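Local coordinates for protein vanadium-dependent haloperoxidase (Zobellia galactanivorans, PDB 4CIT) that probably catalyses the vanadate-dependent oxidation of iodide by peroxide, as a bacterial iodoperoxidase that binds vanadate among its helices, at residues F325-D330 with V433-D438; I286-H291 with S366-V371; A115-S120 with S132-L137. All coordinates share one frame; numbering follows the deposited sequence. Where two conformers were deposited one is given.

Contact 1: F325-D330 with V433-D438; sequences FISCWD and VKQGRD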
loop_
_atom_site.group_PDB
_atom_site.type_symbol
_atom_site.label_atom_id
_atom_site.label_comp_id
_atom_site.label_asym_id
_atom_site.label_seq_id
_atom_site.Cartn_x
_atom_site.Cartn_y
_atom_site.Cartn_z
ATOM N N PHE A 325 -2.351 -6.457 -2.767
ATOM C CA PHE A 325 -1.369 -6.578 -3.833
ATOM C C PHE A 325 -1.178 -8.037 -4.235
ATOM O O PHE A 325 -0.957 -8.310 -5.403
ATOM C CB PHE A 325 -0.080 -5.849 -3.493
ATOM C CG PHE A 325 -0.082 -4.411 -3.854
ATOM C CD1 PHE A 325 0.052 -4.054 -5.180
ATOM C CD2 PHE A 325 -0.161 -3.430 -2.875
ATOM C CE1 PHE A 325 0.055 -2.715 -5.514
ATOM C CE2 PHE A 325 -0.050 -2.086 -3.213
ATOM C CZ PHE A 325 0.025 -1.749 -4.547
ATOM N N ILE A 326 -1.054 -8.947 -3.258
ATOM C CA ILE A 326 -0.902 -10.353 -3.595
ATOM C C ILE A 326 -2.116 -10.864 -4.415
ATOM O O ILE A 326 -1.947 -11.504 -5.448
ATOM C CB ILE A 326 -0.759 -11.187 -2.332
ATOM C CG1 ILE A 326 0.592 -10.790 -1.714
ATOM C CG2 ILE A 326 -0.814 -12.687 -2.650
ATOM C CD1 ILE A 326 0.877 -11.413 -0.354
ATOM N N SER A 327 -3.329 -10.521 -3.938
ATOM C CA SER A 327 -4.569 -10.902 -4.633
ATOM C C SER A 327 -4.600 -10.322 -6.068
ATOM O O SER A 327 -4.969 -11.024 -7.027
ATOM C CB SER A 327 -5.761 -10.453 -3.790
ATOM O OG SER A 327 -6.983 -10.816 -4.395
ATOM N N CYS A 328 -4.235 -9.061 -6.221
ATOM C CA CYS A 328 -4.310 -8.418 -7.511
ATOM C C CYS A 328 -3.250 -8.947 -8.468
ATOM O O CYS A 328 -3.577 -9.340 -9.614
ATOM C CB CYS A 328 -4.165 -6.943 -7.326
ATOM S SG CYS A 328 -4.181 -6.055 -8.924
ATOM N N TRP A 329 -2.003 -9.065 -8.014
ATOM C CA TRP A 329 -0.922 -9.641 -8.823
ATOM C C TRP A 329 -1.156 -11.130 -9.205
ATOM O O TRP A 329 -0.797 -11.571 -10.292
ATOM C CB TRP A 329 0.445 -9.440 -8.199
ATOM C CG TRP A 329 1.206 -8.340 -8.847
ATOM C CD1 TRP A 329 2.374 -8.464 -9.587
ATOM C CD2 TRP A 329 0.834 -6.937 -8.941
ATOM N NE1 TRP A 329 2.721 -7.269 -10.121
ATOM C CE2 TRP A 329 1.825 -6.298 -9.719
ATOM C CE3 TRP A 329 -0.207 -6.186 -8.429
ATOM C CZ2 TRP A 329 1.791 -4.945 -9.980
ATOM C CZ3 TRP A 329 -0.245 -4.848 -8.694
ATOM C CH2 TRP A 329 0.713 -4.240 -9.495
ATOM N N ASP A 330 -1.787 -11.884 -8.326
ATOM C CA ASP A 330 -2.280 -13.240 -8.600
ATOM C C ASP A 330 -3.160 -13.242 -9.855
ATOM O O ASP A 330 -2.991 -14.068 -10.790
ATOM C CB ASP A 330 -3.061 -13.853 -7.369
ATOM C CG ASP A 330 -3.531 -15.238 -7.606
ATOM O OD1 ASP A 330 -2.614 -16.111 -7.800
ATOM O OD2 ASP A 330 -4.759 -15.461 -7.760
ATOM N N VAL A 433 -12.229 -3.013 -8.039
ATOM C CA VAL A 433 -12.815 -2.391 -6.819
ATOM C C VAL A 433 -13.584 -3.390 -5.983
ATOM O O VAL A 433 -13.466 -3.452 -4.744
ATOM C CB VAL A 433 -13.806 -1.255 -7.191
ATOM C CG1 VAL A 433 -14.621 -0.877 -5.910
ATOM C CG2 VAL A 433 -13.038 -0.080 -7.706
ATOM N N LYS A 434 -14.396 -4.241 -6.619
ATOM C CA LYS A 434 -15.086 -5.303 -5.907
ATOM C C LYS A 434 -14.192 -6.270 -5.199
ATOM O O LYS A 434 -14.409 -6.673 -4.062
ATOM C CB LYS A 434 -16.009 -6.046 -6.902
ATOM C CG LYS A 434 -16.646 -7.322 -6.335
ATOM C CD LYS A 434 -17.611 -7.985 -7.348
ATOM C CE LYS A 434 -17.975 -9.406 -6.822
ATOM N NZ LYS A 434 -18.394 -9.456 -5.367
ATOM N N GLN A 435 -13.195 -6.727 -5.930
ATOM C CA GLN A 435 -12.119 -7.595 -5.393
ATOM C C GLN A 435 -11.497 -6.959 -4.161
ATOM O O GLN A 435 -11.374 -7.641 -3.110
ATOM C CB GLN A 435 -11.109 -7.861 -6.483
ATOM C CG GLN A 435 -9.961 -8.785 -6.052
ATOM C CD GLN A 435 -8.993 -9.081 -7.192
ATOM O OE1 GLN A 435 -9.146 -8.648 -8.351
ATOM N NE2 GLN A 435 -7.880 -9.665 -6.814
ATOM N N GLY A 436 -11.083 -5.702 -4.203
ATOM C CA GLY A 436 -10.461 -5.069 -3.059
ATOM C C GLY A 436 -11.414 -4.852 -1.853
ATOM O O GLY A 436 -11.042 -5.090 -0.719
ATOM N N ARG A 437 -12.666 -4.486 -2.139
ATOM C CA ARG A 437 -13.663 -4.285 -1.096
ATOM C C ARG A 437 -13.993 -5.650 -0.438
ATOM O O ARG A 437 -14.028 -5.777 0.825
ATOM C CB ARG A 437 -14.935 -3.521 -1.638
ATOM C CG ARG A 437 -14.722 -1.991 -1.900
ATOM C CD ARG A 437 -15.945 -1.244 -2.566
ATOM N NE ARG A 437 -15.625 0.185 -2.736
ATOM C CZ ARG A 437 -16.040 1.047 -3.680
ATOM N NH1 ARG A 437 -16.895 0.707 -4.623
ATOM N NH2 ARG A 437 -15.556 2.289 -3.673
ATOM N N ASP A 438 -14.092 -6.711 -1.233
ATOM C CA ASP A 438 -14.340 -8.047 -0.692
ATOM C C ASP A 438 -13.162 -8.492 0.195
ATOM O O ASP A 438 -13.393 -9.088 1.324
ATOM C CB ASP A 438 -14.659 -9.069 -1.739
ATOM C CG ASP A 438 -16.044 -8.874 -2.414
ATOM O OD1 ASP A 438 -16.823 -8.048 -1.915
ATOM O OD2 ASP A 438 -16.282 -9.577 -3.439
#

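Contact 2: I286-H291 with S366-V371; sequences ITPGAH and SGHSVV. With VO4 (vanadate ion), chain D; VO4 (vanadate ion), chain E; VO4 (vanadate ion), chain C.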
loop_
_atom_site.group_PDB
_atom_site.type_symbol
_atom_site.label_atom_id
_atom_site.label_comp_id
_atom_site.label_asym_id
_atom_site.label_seq_id
_atom_site.Cartn_x
_atom_site.Cartn_y
_atom_site.Cartn_z
ATOM N N ILE A 286 5.037 8.660 -5.708
ATOM C CA ILE A 286 4.736 7.609 -4.746
ATOM C C ILE A 286 3.853 6.511 -5.380
ATOM O O ILE A 286 3.226 6.734 -6.369
ATOM C CB ILE A 286 4.133 8.153 -3.441
ATOM C CG1 ILE A 286 2.811 8.902 -3.623
ATOM C CG2 ILE A 286 5.174 9.001 -2.757
ATOM C CD1 ILE A 286 2.125 9.216 -2.295
ATOM N N THR A 287 3.832 5.310 -4.828
ATOM C CA THR A 287 2.969 4.266 -5.291
ATOM C C THR A 287 1.570 4.317 -4.655
ATOM O O THR A 287 1.367 5.025 -3.674
ATOM C CB THR A 287 3.592 2.913 -4.974
ATOM O OG1 THR A 287 3.701 2.818 -3.573
ATOM C CG2 THR A 287 4.956 2.750 -5.660
ATOM N N PRO A 288 0.619 3.560 -5.167
ATOM C CA PRO A 288 -0.709 3.633 -4.606
ATOM C C PRO A 288 -0.809 3.228 -3.148
ATOM O O PRO A 288 -1.619 3.822 -2.393
ATOM C CB PRO A 288 -1.520 2.635 -5.484
ATOM C CG PRO A 288 -0.839 2.732 -6.789
ATOM C CD PRO A 288 0.640 2.801 -6.448
ATOM N N GLY A 289 -0.054 2.230 -2.718
ATOM C CA GLY A 289 -0.034 1.859 -1.289
ATOM C C GLY A 289 0.436 2.973 -0.370
ATOM O O GLY A 289 -0.132 3.233 0.710
ATOM N N ALA A 290 1.480 3.669 -0.831
ATOM C CA ALA A 290 2.006 4.853 -0.116
ATOM C C ALA A 290 1.006 5.969 -0.044
ATOM O O ALA A 290 0.863 6.645 0.994
ATOM C CB ALA A 290 3.328 5.340 -0.734
ATOM N N HIS A 291 0.218 6.175 -1.131
ATOM C CA HIS A 291 -0.757 7.223 -1.110
ATOM C C HIS A 291 -1.826 6.923 -0.038
ATOM O O HIS A 291 -2.206 7.848 0.728
ATOM C CB HIS A 291 -1.365 7.312 -2.480
ATOM C CG HIS A 291 -2.266 8.488 -2.704
ATOM N ND1 HIS A 291 -2.489 8.995 -3.968
ATOM C CD2 HIS A 291 -2.968 9.275 -1.861
ATOM C CE1 HIS A 291 -3.245 10.076 -3.884
ATOM N NE2 HIS A 291 -3.641 10.207 -2.630
ATOM N N SER A 366 -7.072 -4.036 -11.961
ATOM C CA SER A 366 -6.319 -2.824 -11.708
ATOM C C SER A 366 -5.841 -2.732 -10.253
ATOM O O SER A 366 -6.673 -2.864 -9.347
ATOM C CB SER A 366 -7.204 -1.614 -11.962
ATOM O OG SER A 366 -6.691 -0.426 -11.309
ATOM N N GLY A 367 -4.514 -2.597 -10.073
ATOM C CA GLY A 367 -3.935 -2.414 -8.795
ATOM C C GLY A 367 -4.486 -1.247 -8.005
ATOM O O GLY A 367 -4.798 -1.366 -6.806
ATOM N N HIS A 368 -4.606 -0.103 -8.661
ATOM C CA HIS A 368 -5.190 1.024 -8.025
ATOM C C HIS A 368 -6.556 0.700 -7.478
ATOM O O HIS A 368 -6.951 1.129 -6.364
ATOM C CB HIS A 368 -5.340 2.206 -8.987
ATOM C CG HIS A 368 -4.092 2.938 -9.255
ATOM N ND1 HIS A 368 -3.057 2.395 -9.983
ATOM C CD2 HIS A 368 -3.743 4.232 -8.985
ATOM C CE1 HIS A 368 -2.075 3.292 -10.046
ATOM N NE2 HIS A 368 -2.499 4.421 -9.512
ATOM N N SER A 369 -7.360 0.003 -8.292
ATOM C CA SER A 369 -8.715 -0.356 -7.920
ATOM C C SER A 369 -8.816 -1.325 -6.751
ATOM O O SER A 369 -9.576 -1.054 -5.769
ATOM C CB SER A 369 -9.542 -0.894 -9.083
ATOM O OG SER A 369 -9.530 0.106 -10.100
ATOM N N VAL A 370 -7.976 -2.363 -6.785
ATOM C CA VAL A 370 -7.985 -3.350 -5.747
ATOM C C VAL A 370 -7.472 -2.730 -4.419
ATOM O O VAL A 370 -8.061 -2.961 -3.348
ATOM C CB VAL A 370 -7.229 -4.642 -6.141
ATOM C CG1 VAL A 370 -7.233 -5.614 -4.964
ATOM C CG2 VAL A 370 -7.802 -5.399 -7.370
ATOM N N VAL A 371 -6.325 -2.035 -4.460
ATOM C CA VAL A 371 -5.661 -1.529 -3.256
ATOM C C VAL A 371 -6.496 -0.452 -2.647
ATOM O O VAL A 371 -6.724 -0.452 -1.460
ATOM C CB VAL A 371 -4.212 -1.083 -3.509
ATOM C CG1 VAL A 371 -3.517 -0.592 -2.256
ATOM C CG2 VAL A 371 -3.443 -2.268 -4.122
HETATM O O2 VO4 D . -4.361 0.571 -11.954
HETATM O O3 VO4 E . -3.082 -2.120 -12.511
HETATM O O1 VO4 C . -1.559 -0.034 -11.230
#

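Contact 3: A115-S120 with S132-L137; sequences AHMELS and SLRDSL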
loop_
_atom_site.group_PDB
_atom_site.type_symbol
_atom_site.label_atom_id
_atom_site.label_comp_id
_atom_site.label_asym_id
_atom_site.label_seq_id
_atom_site.Cartn_x
_atom_site.Cartn_y
_atom_site.Cartn_z
ATOM N N ALA A 115 11.593 -0.291 16.992
ATOM C CA ALA A 115 11.289 -1.509 16.150
ATOM C C ALA A 115 10.914 -1.130 14.691
ATOM O O ALA A 115 11.409 -1.754 13.709
ATOM C CB ALA A 115 10.225 -2.329 16.828
ATOM N N HIS A 116 10.035 -0.133 14.571
ATOM C CA HIS A 116 9.535 0.326 13.253
ATOM C C HIS A 116 10.745 0.793 12.383
ATOM O O HIS A 116 10.894 0.385 11.228
ATOM C CB HIS A 116 8.518 1.416 13.428
ATOM C CG HIS A 116 7.823 1.772 12.181
ATOM N ND1 HIS A 116 8.413 2.528 11.195
ATOM C CD2 HIS A 116 6.581 1.438 11.723
ATOM C CE1 HIS A 116 7.580 2.597 10.157
ATOM N NE2 HIS A 116 6.457 1.973 10.472
ATOM N N MET A 117 11.616 1.648 12.967
ATOM C CA MET A 117 12.737 2.145 12.208
ATOM C C MET A 117 13.698 1.054 11.841
ATOM O O MET A 117 14.228 1.025 10.741
ATOM C CB MET A 117 13.456 3.271 12.958
ATOM C CG MET A 117 12.631 4.481 13.167
ATOM S SD MET A 117 13.460 6.003 13.839
ATOM C CE MET A 117 13.875 5.364 15.469
ATOM N N GLU A 118 13.980 0.148 12.781
ATOM C CA GLU A 118 14.954 -0.895 12.486
ATOM C C GLU A 118 14.471 -1.820 11.343
ATOM O O GLU A 118 15.197 -2.109 10.408
ATOM C CB GLU A 118 15.129 -1.814 13.755
ATOM C CG GLU A 118 15.872 -3.124 13.549
ATOM C CD GLU A 118 17.292 -3.015 13.052
ATOM O OE1 GLU A 118 17.894 -1.950 13.096
ATOM O OE2 GLU A 118 17.768 -4.001 12.420
ATOM N N LEU A 119 13.182 -2.230 11.366
ATOM C CA LEU A 119 12.678 -3.075 10.277
ATOM C C LEU A 119 12.549 -2.315 8.976
ATOM O O LEU A 119 12.862 -2.875 7.917
ATOM C CB LEU A 119 11.356 -3.739 10.636
ATOM C CG LEU A 119 11.578 -4.711 11.764
ATOM C CD1 LEU A 119 10.288 -5.308 12.073
ATOM C CD2 LEU A 119 12.498 -5.857 11.400
ATOM N N SER A 120 12.136 -1.064 9.054
ATOM C CA SER A 120 12.083 -0.226 7.868
ATOM C C SER A 120 13.497 -0.164 7.177
ATOM O O SER A 120 13.611 -0.341 5.988
ATOM C CB SER A 120 11.623 1.127 8.171
ATOM O OG SER A 120 10.267 1.140 8.539
ATOM N N SER A 132 20.081 7.936 9.469
ATOM C CA SER A 132 20.194 9.349 9.792
ATOM C C SER A 132 19.005 9.835 10.597
ATOM O O SER A 132 19.172 10.606 11.569
ATOM C CB SER A 132 20.445 10.282 8.550
ATOM O OG SER A 132 19.377 9.993 7.664
ATOM N N LEU A 133 17.809 9.381 10.246
ATOM C CA LEU A 133 16.606 9.813 10.941
ATOM C C LEU A 133 16.665 9.215 12.368
ATOM O O LEU A 133 16.463 9.923 13.365
ATOM C CB LEU A 133 15.358 9.230 10.293
ATOM C CG LEU A 133 14.052 9.410 11.110
ATOM C CD1 LEU A 133 13.720 10.868 11.210
ATOM C CD2 LEU A 133 12.890 8.635 10.502
ATOM N N ARG A 134 16.947 7.924 12.414
ATOM C CA ARG A 134 17.051 7.199 13.684
ATOM C C ARG A 134 18.084 7.878 14.613
ATOM O O ARG A 134 17.820 8.133 15.825
ATOM C CB ARG A 134 17.541 5.794 13.423
ATOM C CG ARG A 134 17.740 4.980 14.650
ATOM C CD ARG A 134 18.501 3.712 14.282
ATOM N NE ARG A 134 19.892 4.019 14.008
ATOM C CZ ARG A 134 20.761 3.151 13.477
ATOM N NH1 ARG A 134 20.410 1.887 13.152
ATOM N NH2 ARG A 134 21.996 3.545 13.189
ATOM N N ASP A 135 19.288 8.139 14.080
ATOM C CA ASP A 135 20.367 8.660 14.957
ATOM C C ASP A 135 20.058 10.057 15.546
ATOM O O ASP A 135 20.457 10.389 16.644
ATOM C CB ASP A 135 21.713 8.603 14.208
ATOM C CG ASP A 135 22.186 7.173 13.940
ATOM O OD1 ASP A 135 21.716 6.188 14.581
ATOM O OD2 ASP A 135 23.143 7.071 13.099
ATOM N N SER A 136 19.254 10.848 14.814
ATOM C CA SER A 136 18.931 12.139 15.242
ATOM C C SER A 136 17.930 12.107 16.366
ATOM O O SER A 136 18.034 12.903 17.288
ATOM C CB SER A 136 18.451 13.001 14.051
ATOM O OG SER A 136 17.109 12.552 13.799
ATOM N N LEU A 137 17.016 11.157 16.336
ATOM C CA LEU A 137 16.064 10.913 17.460
ATOM C C LEU A 137 16.779 10.296 18.638
ATOM O O LEU A 137 16.619 10.722 19.814
ATOM C CB LEU A 137 14.971 9.961 17.004
ATOM C CG LEU A 137 13.966 10.633 16.058
ATOM C CD1 LEU A 137 13.004 9.572 15.517
ATOM C CD2 LEU A 137 13.196 11.673 16.829
HETATM O O HOH W 1 17.961 0.424 14.051
#

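Contact 1: F325-D330 with V433-D438
Gln-435 reaches out from helix 426-446 to Ser-327 on helix 307-335, and this one side chain carries most of the contact. The backbones stay well apart, with the CA atoms of Cys-328 and Gln-435 8.1 Å from each other, so a long residue is needed to span the gap. From CB the chain runs straight: CG lies anti to the backbone N (chi1 -178°), and CD continues the extension. CG comes within 4.0 Å of Ser-327 OG, and CD approaches the same hydroxyl. The tip does the bonding. NE2 donates to Ser-327 OG over 2.8 Å, with an N-H...O angle of 158° and the oxygen almost exactly in the amide plane. The other amide atom, OE1, is hydrogen-bonded to the hydroxyl of Thr-365, which is consistent with the modelled orientation of this buried amide. A leucine here would probably leave the Ser-327 and Thr-365 hydroxyls without their amide partners in the protein interior. Serine suits the receiving end, since its small side chain places a hydroxyl beside the helix, where NE2 can reach it. Pro-222 and Val-370 pack against the glutamine. This interhelical side-chain hydrogen bond lies in the helical core of the PAP2-superfamily domain, beside the vanadate site: the Cys-328 side chain lies about 5 Å, between nearest atoms, from a bound vanadate.

Contact 2: I286-H291 with S366-V371
With CG anti to its carbonyl carbon (chi1 -77°) and the ring turned to chi2 69°, His-368 lays one ring face against Pro-288. Pro-288 CG sits over that face 3.6 Å from the ring centroid and only 15° off the normal, a CH-pi contact. Proline fits here because the first turn of helix 288-302, just after the N-cap Thr-287, asks for no backbone N-H, and its compact ring can lie over a flat partner. Nearby, Gly-289 CA meets Val-371 CG1 at 4.4 Å, a lighter apolar touch.

Bonds at both ring nitrogens would hold the ring's rotation. NE2 is hydrogen-bonded to the carbonyl oxygens of Trp-266 and Asp-267. ND1 shares its N-H, neither bond straight, between two vanadate oxygens: O1 of chain C at 3.1 Å, at the ring edge, and O2 of chain D, oblique, at 3.0 Å. Ser-366 OG gives O2 a shorter bond, 2.6 Å, and caps the helix by accepting from Ser-369 N at 3.1 Å. Gly-367 N donates to O3 of chain E at 2.9 Å; a beta carbon there would crowd the chain C position. These modelled vanadates crowd one pocket and need not all be filled at once; Lys-332 and Arg-418 bond vanadate as well. The chemistry is that of an anion site: N-H donors at a helix start, whose dipole would favour negative charge, joined by basic side chains.

Contact 3: A115-S120 with S132-L137
Met-117 pushes its thioether from helix 108-123 into the side of helix 128-144, and around it lies the close-packed half of this contact. SD rests 3.8 Å from Arg-134 CA, against the backbone of the second helix, with Leu-137 CD1 at 4.0 Å from SD and Leu-133 CD2 at 4.3 Å from SD. The bend at the end of the chain (chi3 -66°) turns CE toward the aliphatic part of Arg-134, where CE meets CG at 4.0 Å. Methionine suits this place: it is long enough to cross between short axes 10.6 Å apart and flexible enough to settle among an arginine stem and two leucines.

On the other side the contact is looser, polar and partly exposed. Arg-134 packs with its stem and then bends (chi3 73°), which carries the guanidinium to the neighbourhood of Glu-118. The two charged groups do not bond directly; a water bridges them, donating to Glu-118 OE1 at 2.6 Å and accepting from Arg-134 NH1 at 3.0 Å. Side-on, through NE and NH2, the guanidinium grips OD1 of the next residue, Asp-135, the NE bond being 2.9 Å. Glu-118 has salt bridges of its own with Lys-121 and Arg-122, so much of the charge here is probably balanced within each helix.

The two segments run nearly antiparallel, at 155°, as arms of a helical hairpin closed by a short link. Helix 38-55 touches Met-117 through Ser-44, helix 59-80 packs on His-116 and Leu-119, and helix 146-167 lies against Glu-118 and Leu-119.

How the contacts relate
Contacts 1 and 2 are buried and belong to one neighbourhood, their centres 11 Å apart. Their segments alternate along the chain, and helix 367-383 of contact 2 touches both helices of contact 1: Phe-325 packs on Val-371, Cys-328 on Gly-367, and Val-433 on Ser-369. Contact 3 stands apart from both, about 12 Å from contact 2 and 16 Å from contact 1 between nearest atoms; it is only partly buried and joins helices close in sequence, whereas the other two tie distant parts of the chain. Chemistry follows place: a direct amide-hydroxyl bond in contact 1, a CH-pi contact beside anion-binding donors in contact 2, and thioether packing edged by water-bridged charges in contact 3.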